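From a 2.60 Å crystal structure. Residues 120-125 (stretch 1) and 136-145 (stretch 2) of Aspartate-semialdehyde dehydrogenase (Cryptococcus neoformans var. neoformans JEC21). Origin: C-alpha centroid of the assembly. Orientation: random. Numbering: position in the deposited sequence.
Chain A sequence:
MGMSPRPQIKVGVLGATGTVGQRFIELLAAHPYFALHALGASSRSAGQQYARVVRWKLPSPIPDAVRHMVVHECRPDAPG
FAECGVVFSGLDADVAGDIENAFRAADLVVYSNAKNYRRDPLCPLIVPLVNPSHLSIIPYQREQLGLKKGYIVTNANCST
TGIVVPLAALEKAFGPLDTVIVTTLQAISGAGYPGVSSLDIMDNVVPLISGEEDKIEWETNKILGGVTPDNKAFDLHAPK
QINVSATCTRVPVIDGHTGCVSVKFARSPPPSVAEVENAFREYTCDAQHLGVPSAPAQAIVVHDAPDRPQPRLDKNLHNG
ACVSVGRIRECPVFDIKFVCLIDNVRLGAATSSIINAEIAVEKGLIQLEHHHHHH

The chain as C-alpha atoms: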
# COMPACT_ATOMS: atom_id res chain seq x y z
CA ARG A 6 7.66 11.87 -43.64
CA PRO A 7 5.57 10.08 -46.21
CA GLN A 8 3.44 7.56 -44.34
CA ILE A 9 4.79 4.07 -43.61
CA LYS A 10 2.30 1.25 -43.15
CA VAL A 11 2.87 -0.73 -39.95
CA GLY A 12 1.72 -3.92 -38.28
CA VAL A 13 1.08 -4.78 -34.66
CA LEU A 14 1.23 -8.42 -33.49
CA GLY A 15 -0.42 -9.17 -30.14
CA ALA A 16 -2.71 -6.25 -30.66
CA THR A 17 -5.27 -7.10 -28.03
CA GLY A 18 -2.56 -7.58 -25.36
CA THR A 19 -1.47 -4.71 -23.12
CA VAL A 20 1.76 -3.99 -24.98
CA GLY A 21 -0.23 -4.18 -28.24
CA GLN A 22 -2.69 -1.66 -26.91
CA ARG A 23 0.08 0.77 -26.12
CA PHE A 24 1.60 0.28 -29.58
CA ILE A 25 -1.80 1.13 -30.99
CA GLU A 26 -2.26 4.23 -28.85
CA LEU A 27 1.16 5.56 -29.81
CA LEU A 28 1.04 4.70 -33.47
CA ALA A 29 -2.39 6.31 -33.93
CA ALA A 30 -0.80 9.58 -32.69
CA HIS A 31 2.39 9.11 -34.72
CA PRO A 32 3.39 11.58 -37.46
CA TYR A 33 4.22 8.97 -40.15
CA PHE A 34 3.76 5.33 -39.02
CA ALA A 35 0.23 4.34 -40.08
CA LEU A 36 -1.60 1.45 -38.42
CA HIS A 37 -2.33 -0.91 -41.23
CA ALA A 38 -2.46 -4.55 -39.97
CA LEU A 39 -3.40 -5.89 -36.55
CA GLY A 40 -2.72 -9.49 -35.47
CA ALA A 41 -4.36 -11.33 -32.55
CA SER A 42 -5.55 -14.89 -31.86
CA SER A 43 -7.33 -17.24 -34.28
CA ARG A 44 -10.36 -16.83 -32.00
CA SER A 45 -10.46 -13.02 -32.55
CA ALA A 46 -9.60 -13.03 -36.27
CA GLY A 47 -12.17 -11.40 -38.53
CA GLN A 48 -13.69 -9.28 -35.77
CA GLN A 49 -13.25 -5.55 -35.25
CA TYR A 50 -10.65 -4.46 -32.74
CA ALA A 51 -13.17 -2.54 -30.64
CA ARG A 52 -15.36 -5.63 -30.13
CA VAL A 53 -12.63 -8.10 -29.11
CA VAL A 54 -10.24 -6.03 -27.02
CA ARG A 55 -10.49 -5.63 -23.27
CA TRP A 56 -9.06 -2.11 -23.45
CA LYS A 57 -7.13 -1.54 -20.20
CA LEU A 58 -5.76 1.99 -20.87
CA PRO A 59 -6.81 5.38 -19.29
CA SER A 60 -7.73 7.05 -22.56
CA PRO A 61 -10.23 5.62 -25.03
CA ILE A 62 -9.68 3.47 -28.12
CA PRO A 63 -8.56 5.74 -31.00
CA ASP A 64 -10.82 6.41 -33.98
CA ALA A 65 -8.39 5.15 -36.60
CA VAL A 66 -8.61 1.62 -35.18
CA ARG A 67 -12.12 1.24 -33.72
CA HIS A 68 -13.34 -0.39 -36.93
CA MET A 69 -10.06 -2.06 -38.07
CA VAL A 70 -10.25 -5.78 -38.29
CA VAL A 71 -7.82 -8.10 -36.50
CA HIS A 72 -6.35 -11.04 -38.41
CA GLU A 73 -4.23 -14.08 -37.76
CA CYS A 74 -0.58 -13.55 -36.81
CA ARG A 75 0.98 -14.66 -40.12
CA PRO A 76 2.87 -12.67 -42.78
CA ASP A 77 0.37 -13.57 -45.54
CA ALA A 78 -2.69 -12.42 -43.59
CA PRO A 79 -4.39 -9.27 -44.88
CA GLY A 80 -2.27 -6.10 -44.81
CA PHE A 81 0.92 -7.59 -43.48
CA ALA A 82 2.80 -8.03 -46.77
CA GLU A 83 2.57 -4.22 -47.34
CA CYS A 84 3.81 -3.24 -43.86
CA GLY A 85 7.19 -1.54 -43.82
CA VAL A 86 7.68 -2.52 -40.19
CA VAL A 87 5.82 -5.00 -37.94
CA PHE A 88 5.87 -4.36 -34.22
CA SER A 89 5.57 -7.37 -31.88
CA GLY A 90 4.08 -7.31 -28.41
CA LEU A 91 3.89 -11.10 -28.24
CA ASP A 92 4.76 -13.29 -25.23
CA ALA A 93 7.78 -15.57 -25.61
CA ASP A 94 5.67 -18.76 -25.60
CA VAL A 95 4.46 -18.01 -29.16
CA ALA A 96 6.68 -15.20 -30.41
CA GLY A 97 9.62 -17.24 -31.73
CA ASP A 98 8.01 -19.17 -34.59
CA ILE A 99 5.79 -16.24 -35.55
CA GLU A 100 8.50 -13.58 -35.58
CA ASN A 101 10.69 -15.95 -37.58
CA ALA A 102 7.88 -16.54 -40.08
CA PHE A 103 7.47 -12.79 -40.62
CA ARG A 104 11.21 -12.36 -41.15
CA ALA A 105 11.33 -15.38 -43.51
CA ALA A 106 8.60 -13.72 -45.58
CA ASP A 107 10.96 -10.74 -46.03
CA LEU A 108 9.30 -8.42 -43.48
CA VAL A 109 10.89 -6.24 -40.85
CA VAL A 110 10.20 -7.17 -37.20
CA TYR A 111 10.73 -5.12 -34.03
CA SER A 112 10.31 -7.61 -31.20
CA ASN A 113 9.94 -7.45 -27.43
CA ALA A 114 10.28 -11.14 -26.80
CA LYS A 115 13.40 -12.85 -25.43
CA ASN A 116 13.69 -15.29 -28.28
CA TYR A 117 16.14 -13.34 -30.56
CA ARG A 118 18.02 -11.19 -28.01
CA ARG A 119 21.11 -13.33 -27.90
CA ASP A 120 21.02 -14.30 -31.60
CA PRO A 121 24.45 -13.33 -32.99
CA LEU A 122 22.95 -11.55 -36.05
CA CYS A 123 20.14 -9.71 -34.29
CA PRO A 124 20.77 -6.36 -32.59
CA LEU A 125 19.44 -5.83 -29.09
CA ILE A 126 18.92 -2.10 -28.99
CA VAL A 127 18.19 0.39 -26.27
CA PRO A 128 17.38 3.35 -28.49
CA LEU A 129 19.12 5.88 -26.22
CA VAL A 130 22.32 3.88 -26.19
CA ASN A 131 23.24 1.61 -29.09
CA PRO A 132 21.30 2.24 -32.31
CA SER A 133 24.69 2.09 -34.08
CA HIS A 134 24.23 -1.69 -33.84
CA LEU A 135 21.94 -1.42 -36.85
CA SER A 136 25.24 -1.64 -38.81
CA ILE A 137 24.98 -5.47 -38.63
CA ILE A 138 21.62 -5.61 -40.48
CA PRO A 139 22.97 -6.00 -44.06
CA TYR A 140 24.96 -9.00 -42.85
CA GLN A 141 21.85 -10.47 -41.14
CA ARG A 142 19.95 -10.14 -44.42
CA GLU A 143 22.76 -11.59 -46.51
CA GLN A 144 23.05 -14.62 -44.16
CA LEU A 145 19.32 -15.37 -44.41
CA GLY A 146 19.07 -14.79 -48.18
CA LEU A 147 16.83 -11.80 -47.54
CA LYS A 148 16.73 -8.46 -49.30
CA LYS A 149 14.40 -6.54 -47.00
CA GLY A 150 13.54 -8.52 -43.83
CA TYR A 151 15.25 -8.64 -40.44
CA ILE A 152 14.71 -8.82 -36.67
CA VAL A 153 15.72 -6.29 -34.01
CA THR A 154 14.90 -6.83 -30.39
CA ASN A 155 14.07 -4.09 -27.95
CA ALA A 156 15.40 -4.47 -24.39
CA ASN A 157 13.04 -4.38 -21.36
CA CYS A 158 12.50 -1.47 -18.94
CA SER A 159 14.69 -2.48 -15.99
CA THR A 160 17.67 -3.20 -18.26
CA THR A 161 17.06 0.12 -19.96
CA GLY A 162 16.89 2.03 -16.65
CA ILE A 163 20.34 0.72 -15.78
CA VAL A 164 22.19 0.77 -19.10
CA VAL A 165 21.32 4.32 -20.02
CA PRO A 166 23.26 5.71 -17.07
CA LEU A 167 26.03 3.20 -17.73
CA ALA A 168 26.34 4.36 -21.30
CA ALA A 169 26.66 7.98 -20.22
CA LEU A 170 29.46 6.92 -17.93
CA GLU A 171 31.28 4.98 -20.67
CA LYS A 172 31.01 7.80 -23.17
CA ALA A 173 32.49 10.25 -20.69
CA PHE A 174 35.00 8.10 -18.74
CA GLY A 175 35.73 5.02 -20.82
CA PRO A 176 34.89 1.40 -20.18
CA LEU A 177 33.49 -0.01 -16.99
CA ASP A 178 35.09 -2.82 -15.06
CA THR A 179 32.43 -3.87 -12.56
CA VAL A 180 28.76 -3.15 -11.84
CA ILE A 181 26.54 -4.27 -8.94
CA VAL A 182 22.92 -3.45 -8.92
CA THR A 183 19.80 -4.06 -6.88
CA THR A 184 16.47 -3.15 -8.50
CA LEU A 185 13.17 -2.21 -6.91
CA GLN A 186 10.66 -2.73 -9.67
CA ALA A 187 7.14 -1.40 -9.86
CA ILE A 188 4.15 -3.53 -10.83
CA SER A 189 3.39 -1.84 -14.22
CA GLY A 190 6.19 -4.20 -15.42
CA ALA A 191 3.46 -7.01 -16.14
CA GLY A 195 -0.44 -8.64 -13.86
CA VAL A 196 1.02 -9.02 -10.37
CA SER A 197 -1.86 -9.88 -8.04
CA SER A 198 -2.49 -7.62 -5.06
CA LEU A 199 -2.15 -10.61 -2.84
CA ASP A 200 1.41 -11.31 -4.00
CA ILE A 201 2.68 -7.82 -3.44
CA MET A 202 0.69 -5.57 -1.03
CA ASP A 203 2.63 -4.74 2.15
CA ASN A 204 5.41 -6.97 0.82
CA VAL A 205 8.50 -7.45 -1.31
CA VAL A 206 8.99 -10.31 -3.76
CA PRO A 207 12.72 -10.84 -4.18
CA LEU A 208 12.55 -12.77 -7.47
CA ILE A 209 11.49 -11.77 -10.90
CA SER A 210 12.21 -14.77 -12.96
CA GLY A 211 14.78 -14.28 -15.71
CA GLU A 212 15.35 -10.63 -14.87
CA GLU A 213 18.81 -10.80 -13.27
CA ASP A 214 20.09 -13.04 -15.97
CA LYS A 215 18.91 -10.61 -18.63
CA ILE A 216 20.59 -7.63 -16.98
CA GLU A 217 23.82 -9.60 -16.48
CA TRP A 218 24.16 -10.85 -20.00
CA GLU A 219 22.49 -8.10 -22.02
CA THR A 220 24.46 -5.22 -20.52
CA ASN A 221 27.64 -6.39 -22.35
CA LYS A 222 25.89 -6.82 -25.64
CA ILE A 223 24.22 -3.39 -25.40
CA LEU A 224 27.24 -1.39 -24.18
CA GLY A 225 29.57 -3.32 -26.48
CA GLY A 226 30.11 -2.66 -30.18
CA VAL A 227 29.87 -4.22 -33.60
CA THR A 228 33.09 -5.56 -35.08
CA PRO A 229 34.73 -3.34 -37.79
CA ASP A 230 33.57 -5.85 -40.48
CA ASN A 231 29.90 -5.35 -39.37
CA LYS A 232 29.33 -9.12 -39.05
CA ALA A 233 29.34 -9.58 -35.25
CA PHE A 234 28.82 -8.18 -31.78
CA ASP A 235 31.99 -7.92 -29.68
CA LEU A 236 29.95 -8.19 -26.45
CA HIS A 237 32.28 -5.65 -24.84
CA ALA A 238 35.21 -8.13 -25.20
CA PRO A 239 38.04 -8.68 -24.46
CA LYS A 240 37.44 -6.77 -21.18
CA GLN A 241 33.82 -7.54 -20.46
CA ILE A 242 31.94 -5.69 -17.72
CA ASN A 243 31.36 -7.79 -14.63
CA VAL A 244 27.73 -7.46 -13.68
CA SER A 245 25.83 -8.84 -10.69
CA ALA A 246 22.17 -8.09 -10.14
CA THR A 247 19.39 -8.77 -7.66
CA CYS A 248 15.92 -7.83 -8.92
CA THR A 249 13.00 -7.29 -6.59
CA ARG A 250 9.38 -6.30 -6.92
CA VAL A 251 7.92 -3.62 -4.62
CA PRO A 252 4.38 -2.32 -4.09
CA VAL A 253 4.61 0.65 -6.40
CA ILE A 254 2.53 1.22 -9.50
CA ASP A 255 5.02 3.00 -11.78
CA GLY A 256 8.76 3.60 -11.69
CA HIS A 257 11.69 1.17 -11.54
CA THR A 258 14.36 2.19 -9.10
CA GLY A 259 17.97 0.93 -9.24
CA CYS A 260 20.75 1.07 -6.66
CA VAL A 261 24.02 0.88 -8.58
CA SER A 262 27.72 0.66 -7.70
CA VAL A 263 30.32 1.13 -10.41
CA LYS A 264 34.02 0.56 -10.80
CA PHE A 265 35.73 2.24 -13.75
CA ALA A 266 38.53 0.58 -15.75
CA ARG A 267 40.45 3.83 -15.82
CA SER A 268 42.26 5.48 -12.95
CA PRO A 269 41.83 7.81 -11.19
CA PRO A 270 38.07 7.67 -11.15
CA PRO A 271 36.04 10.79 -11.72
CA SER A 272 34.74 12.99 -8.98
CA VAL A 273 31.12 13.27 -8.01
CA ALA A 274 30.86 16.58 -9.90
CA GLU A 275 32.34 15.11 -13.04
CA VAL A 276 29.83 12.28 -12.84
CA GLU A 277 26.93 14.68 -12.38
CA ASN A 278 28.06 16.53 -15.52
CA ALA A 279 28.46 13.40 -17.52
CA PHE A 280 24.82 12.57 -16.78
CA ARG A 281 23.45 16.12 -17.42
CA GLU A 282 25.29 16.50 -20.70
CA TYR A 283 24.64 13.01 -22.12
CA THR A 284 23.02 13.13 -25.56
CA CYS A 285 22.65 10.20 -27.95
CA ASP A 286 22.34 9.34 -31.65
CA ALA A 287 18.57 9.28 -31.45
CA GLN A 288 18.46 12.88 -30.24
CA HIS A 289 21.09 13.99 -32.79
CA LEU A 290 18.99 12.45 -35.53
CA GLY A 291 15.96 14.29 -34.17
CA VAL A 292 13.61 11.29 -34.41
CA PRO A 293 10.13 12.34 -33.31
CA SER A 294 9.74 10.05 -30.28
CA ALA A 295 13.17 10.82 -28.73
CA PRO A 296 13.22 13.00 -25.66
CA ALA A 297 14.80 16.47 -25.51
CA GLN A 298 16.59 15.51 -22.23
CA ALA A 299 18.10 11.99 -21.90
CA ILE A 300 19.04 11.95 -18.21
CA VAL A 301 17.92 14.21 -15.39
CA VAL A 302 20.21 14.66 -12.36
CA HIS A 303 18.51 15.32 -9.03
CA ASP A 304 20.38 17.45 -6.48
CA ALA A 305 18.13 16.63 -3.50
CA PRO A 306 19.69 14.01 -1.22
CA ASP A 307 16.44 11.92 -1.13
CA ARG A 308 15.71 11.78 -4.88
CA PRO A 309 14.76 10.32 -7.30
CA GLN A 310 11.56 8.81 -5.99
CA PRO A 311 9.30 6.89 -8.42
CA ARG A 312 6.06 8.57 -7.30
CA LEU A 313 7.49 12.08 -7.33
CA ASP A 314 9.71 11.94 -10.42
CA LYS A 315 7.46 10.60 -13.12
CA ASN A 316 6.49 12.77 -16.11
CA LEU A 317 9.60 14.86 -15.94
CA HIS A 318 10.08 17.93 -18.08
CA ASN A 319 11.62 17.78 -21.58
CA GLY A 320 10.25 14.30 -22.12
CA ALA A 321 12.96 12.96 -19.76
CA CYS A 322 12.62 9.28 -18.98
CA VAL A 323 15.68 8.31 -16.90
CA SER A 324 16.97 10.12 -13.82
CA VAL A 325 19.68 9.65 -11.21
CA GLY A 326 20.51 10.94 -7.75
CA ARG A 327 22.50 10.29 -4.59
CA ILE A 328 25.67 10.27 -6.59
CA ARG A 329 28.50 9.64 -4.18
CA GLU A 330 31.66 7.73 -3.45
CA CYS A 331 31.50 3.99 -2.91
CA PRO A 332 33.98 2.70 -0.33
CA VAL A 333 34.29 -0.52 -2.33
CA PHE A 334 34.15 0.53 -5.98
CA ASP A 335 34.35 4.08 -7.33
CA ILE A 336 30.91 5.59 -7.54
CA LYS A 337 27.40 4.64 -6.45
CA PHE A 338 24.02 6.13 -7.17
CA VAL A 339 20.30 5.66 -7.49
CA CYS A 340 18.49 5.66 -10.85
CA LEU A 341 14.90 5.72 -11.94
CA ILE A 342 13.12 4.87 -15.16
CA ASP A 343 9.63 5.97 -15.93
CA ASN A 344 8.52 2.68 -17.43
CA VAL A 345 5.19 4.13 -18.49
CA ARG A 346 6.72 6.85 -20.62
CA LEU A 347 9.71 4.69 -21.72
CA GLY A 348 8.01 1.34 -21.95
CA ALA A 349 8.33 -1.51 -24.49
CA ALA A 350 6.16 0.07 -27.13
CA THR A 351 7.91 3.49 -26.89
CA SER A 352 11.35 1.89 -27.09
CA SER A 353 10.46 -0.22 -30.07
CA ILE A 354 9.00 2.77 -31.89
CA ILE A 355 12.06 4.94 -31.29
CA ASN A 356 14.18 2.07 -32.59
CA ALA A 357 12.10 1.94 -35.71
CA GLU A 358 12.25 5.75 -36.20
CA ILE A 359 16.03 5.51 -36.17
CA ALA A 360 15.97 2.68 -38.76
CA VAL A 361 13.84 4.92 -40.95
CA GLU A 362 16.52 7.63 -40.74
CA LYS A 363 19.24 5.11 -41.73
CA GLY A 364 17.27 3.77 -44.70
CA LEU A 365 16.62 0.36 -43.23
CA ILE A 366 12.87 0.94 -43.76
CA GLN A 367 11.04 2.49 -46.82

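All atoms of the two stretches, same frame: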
# COMPACT_ATOMS: atom_id res chain seq x y z
N ASP A 120 20.68 -13.81 -30.26
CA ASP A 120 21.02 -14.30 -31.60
C ASP A 120 22.18 -13.46 -32.14
O ASP A 120 22.14 -12.23 -32.09
CB ASP A 120 19.81 -14.21 -32.51
CG ASP A 120 20.05 -14.80 -33.86
OD1 ASP A 120 20.90 -14.28 -34.63
OD2 ASP A 120 19.31 -15.73 -34.20
N PRO A 121 23.23 -14.10 -32.64
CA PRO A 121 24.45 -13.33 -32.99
C PRO A 121 24.32 -12.43 -34.21
O PRO A 121 25.25 -11.69 -34.50
CB PRO A 121 25.53 -14.40 -33.21
CG PRO A 121 24.77 -15.69 -33.41
CD PRO A 121 23.43 -15.56 -32.74
N LEU A 122 23.20 -12.47 -34.92
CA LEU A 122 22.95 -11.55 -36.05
C LEU A 122 21.88 -10.48 -35.76
O LEU A 122 21.64 -9.60 -36.60
CB LEU A 122 22.51 -12.34 -37.28
CG LEU A 122 23.40 -13.50 -37.72
CD1 LEU A 122 22.68 -14.40 -38.70
CD2 LEU A 122 24.69 -12.96 -38.31
N CYS A 123 21.26 -10.56 -34.60
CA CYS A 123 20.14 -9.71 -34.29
C CYS A 123 20.53 -8.69 -33.24
O CYS A 123 20.86 -9.05 -32.12
CB CYS A 123 18.97 -10.55 -33.78
SG CYS A 123 18.35 -11.74 -34.98
N PRO A 124 20.48 -7.40 -33.58
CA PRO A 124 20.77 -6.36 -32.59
C PRO A 124 19.76 -6.33 -31.47
O PRO A 124 18.58 -6.61 -31.68
CB PRO A 124 20.67 -5.06 -33.39
CG PRO A 124 20.63 -5.45 -34.82
CD PRO A 124 20.03 -6.81 -34.85
N LEU A 125 20.25 -6.02 -30.27
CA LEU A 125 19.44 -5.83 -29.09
C LEU A 125 19.65 -4.38 -28.68
O LEU A 125 20.69 -4.02 -28.12
CB LEU A 125 19.92 -6.74 -27.99
CG LEU A 125 19.40 -6.46 -26.58
CD1 LEU A 125 17.88 -6.50 -26.54
CD2 LEU A 125 19.98 -7.47 -25.61
N SER A 136 24.22 -1.36 -37.80
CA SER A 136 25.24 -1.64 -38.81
C SER A 136 25.39 -3.12 -39.19
O SER A 136 25.89 -3.41 -40.27
CB SER A 136 26.60 -1.12 -38.35
OG SER A 136 27.14 -1.98 -37.37
N ILE A 137 24.92 -4.03 -38.34
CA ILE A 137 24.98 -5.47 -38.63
C ILE A 137 23.82 -5.97 -39.50
O ILE A 137 23.80 -7.14 -39.87
CB ILE A 137 25.05 -6.31 -37.33
CG1 ILE A 137 25.69 -7.66 -37.56
CG2 ILE A 137 23.68 -6.51 -36.71
CD1 ILE A 137 25.85 -8.50 -36.31
N ILE A 138 22.84 -5.13 -39.80
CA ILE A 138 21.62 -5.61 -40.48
C ILE A 138 21.86 -6.15 -41.90
O ILE A 138 21.31 -7.20 -42.26
CB ILE A 138 20.52 -4.52 -40.48
CG1 ILE A 138 20.04 -4.24 -39.05
CG2 ILE A 138 19.33 -4.95 -41.31
CD1 ILE A 138 19.45 -5.44 -38.35
N PRO A 139 22.68 -5.46 -42.72
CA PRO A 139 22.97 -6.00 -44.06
C PRO A 139 23.53 -7.41 -44.00
O PRO A 139 23.10 -8.27 -44.76
CB PRO A 139 24.00 -5.01 -44.62
CG PRO A 139 23.60 -3.72 -43.99
CD PRO A 139 23.21 -4.09 -42.56
N TYR A 140 24.42 -7.66 -43.05
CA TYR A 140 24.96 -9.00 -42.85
C TYR A 140 23.89 -10.01 -42.41
O TYR A 140 23.93 -11.18 -42.81
CB TYR A 140 26.14 -8.97 -41.85
CG TYR A 140 26.83 -10.30 -41.75
CD1 TYR A 140 27.52 -10.84 -42.84
CD2 TYR A 140 26.77 -11.06 -40.58
CE1 TYR A 140 28.16 -12.07 -42.77
CE2 TYR A 140 27.40 -12.30 -40.50
CZ TYR A 140 28.10 -12.78 -41.60
OH TYR A 140 28.70 -14.00 -41.54
N GLN A 141 22.94 -9.58 -41.59
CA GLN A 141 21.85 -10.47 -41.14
C GLN A 141 21.03 -10.89 -42.34
O GLN A 141 20.70 -12.06 -42.50
CB GLN A 141 20.94 -9.84 -40.05
CG GLN A 141 19.81 -10.77 -39.60
CD GLN A 141 18.72 -10.14 -38.71
OE1 GLN A 141 17.55 -10.56 -38.75
NE2 GLN A 141 19.10 -9.21 -37.86
N ARG A 142 20.68 -9.90 -43.16
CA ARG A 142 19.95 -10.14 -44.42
C ARG A 142 20.69 -11.09 -45.35
O ARG A 142 20.14 -12.12 -45.77
CB ARG A 142 19.76 -8.83 -45.16
CG ARG A 142 18.70 -7.95 -44.57
CD ARG A 142 18.81 -6.54 -45.12
NE ARG A 142 17.59 -5.79 -44.87
CZ ARG A 142 17.46 -4.47 -45.05
NH1 ARG A 142 18.48 -3.76 -45.50
NH2 ARG A 142 16.31 -3.88 -44.78
N GLU A 143 21.94 -10.76 -45.64
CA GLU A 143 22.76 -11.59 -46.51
C GLU A 143 22.78 -13.04 -46.01
O GLU A 143 22.48 -13.95 -46.78
CB GLU A 143 24.16 -11.02 -46.63
CG GLU A 143 25.18 -11.97 -47.25
CD GLU A 143 26.61 -11.55 -46.95
OE1 GLU A 143 27.42 -12.41 -46.49
OE2 GLU A 143 26.89 -10.33 -47.13
N GLN A 144 23.01 -13.25 -44.71
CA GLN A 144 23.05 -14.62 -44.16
C GLN A 144 21.74 -15.39 -44.22
O GLN A 144 21.76 -16.62 -44.17
CB GLN A 144 23.51 -14.62 -42.73
CG GLN A 144 24.93 -14.15 -42.58
CD GLN A 144 25.91 -15.19 -43.10
OE1 GLN A 144 25.96 -16.31 -42.59
NE2 GLN A 144 26.71 -14.81 -44.09
N LEU A 145 20.62 -14.69 -44.31
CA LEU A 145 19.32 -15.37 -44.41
C LEU A 145 18.77 -15.38 -45.84
O LEU A 145 17.66 -15.85 -46.07
CB LEU A 145 18.32 -14.68 -43.49
CG LEU A 145 18.64 -14.73 -42.01
CD1 LEU A 145 17.80 -13.73 -41.24
CD2 LEU A 145 18.41 -16.12 -41.46

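A tight turn lies against a helix here, and the turn is built first from its own bonds. Asp120 to Cys123 form a type I beta turn, closed by Cys123 N to Asp120 O at 3.1 Å, while Asp120 OD1 accepts from Leu122 N at 2.9 Å. Within the helix of the second stretch, bonds such as Arg142 N to Ile138 O (2.9 Å) keep the i to i+4 pattern. The two backbones come nearest at Leu122 and Gln141, whose CA atoms are 5.3 Å apart.

One polar bond crosses the interface: Gln141 NE2 donates to Leu122 O at 2.9 Å, weak because the angle at the hydrogen is only 127°. The CA-to-CB bond of Gln141 points toward the first stretch, and with chi1 and chi2 both t the side chain runs extended, bringing NE2 to the carbonyl of Leu122; its CG also lies 3.9 Å from Leu122 CB.

Most of the remaining side-chain contact is apolar. Leu122, the most heavily covered residue, sets CD2 3.5 Å from Tyr140 CE2, meeting the ring obliquely; its CD1 also lies close to Gln144 CB, at 4.1 Å. Further along, Pro124 CG lies 3.7 Å from both Ile137 CG2 and Ile138 CD1, a compact ring against branched aliphatic chains. The rule is economical: leucine and proline meet two isoleucines and a tyrosine ring, and one glutamine serves the carbonyl of Leu122.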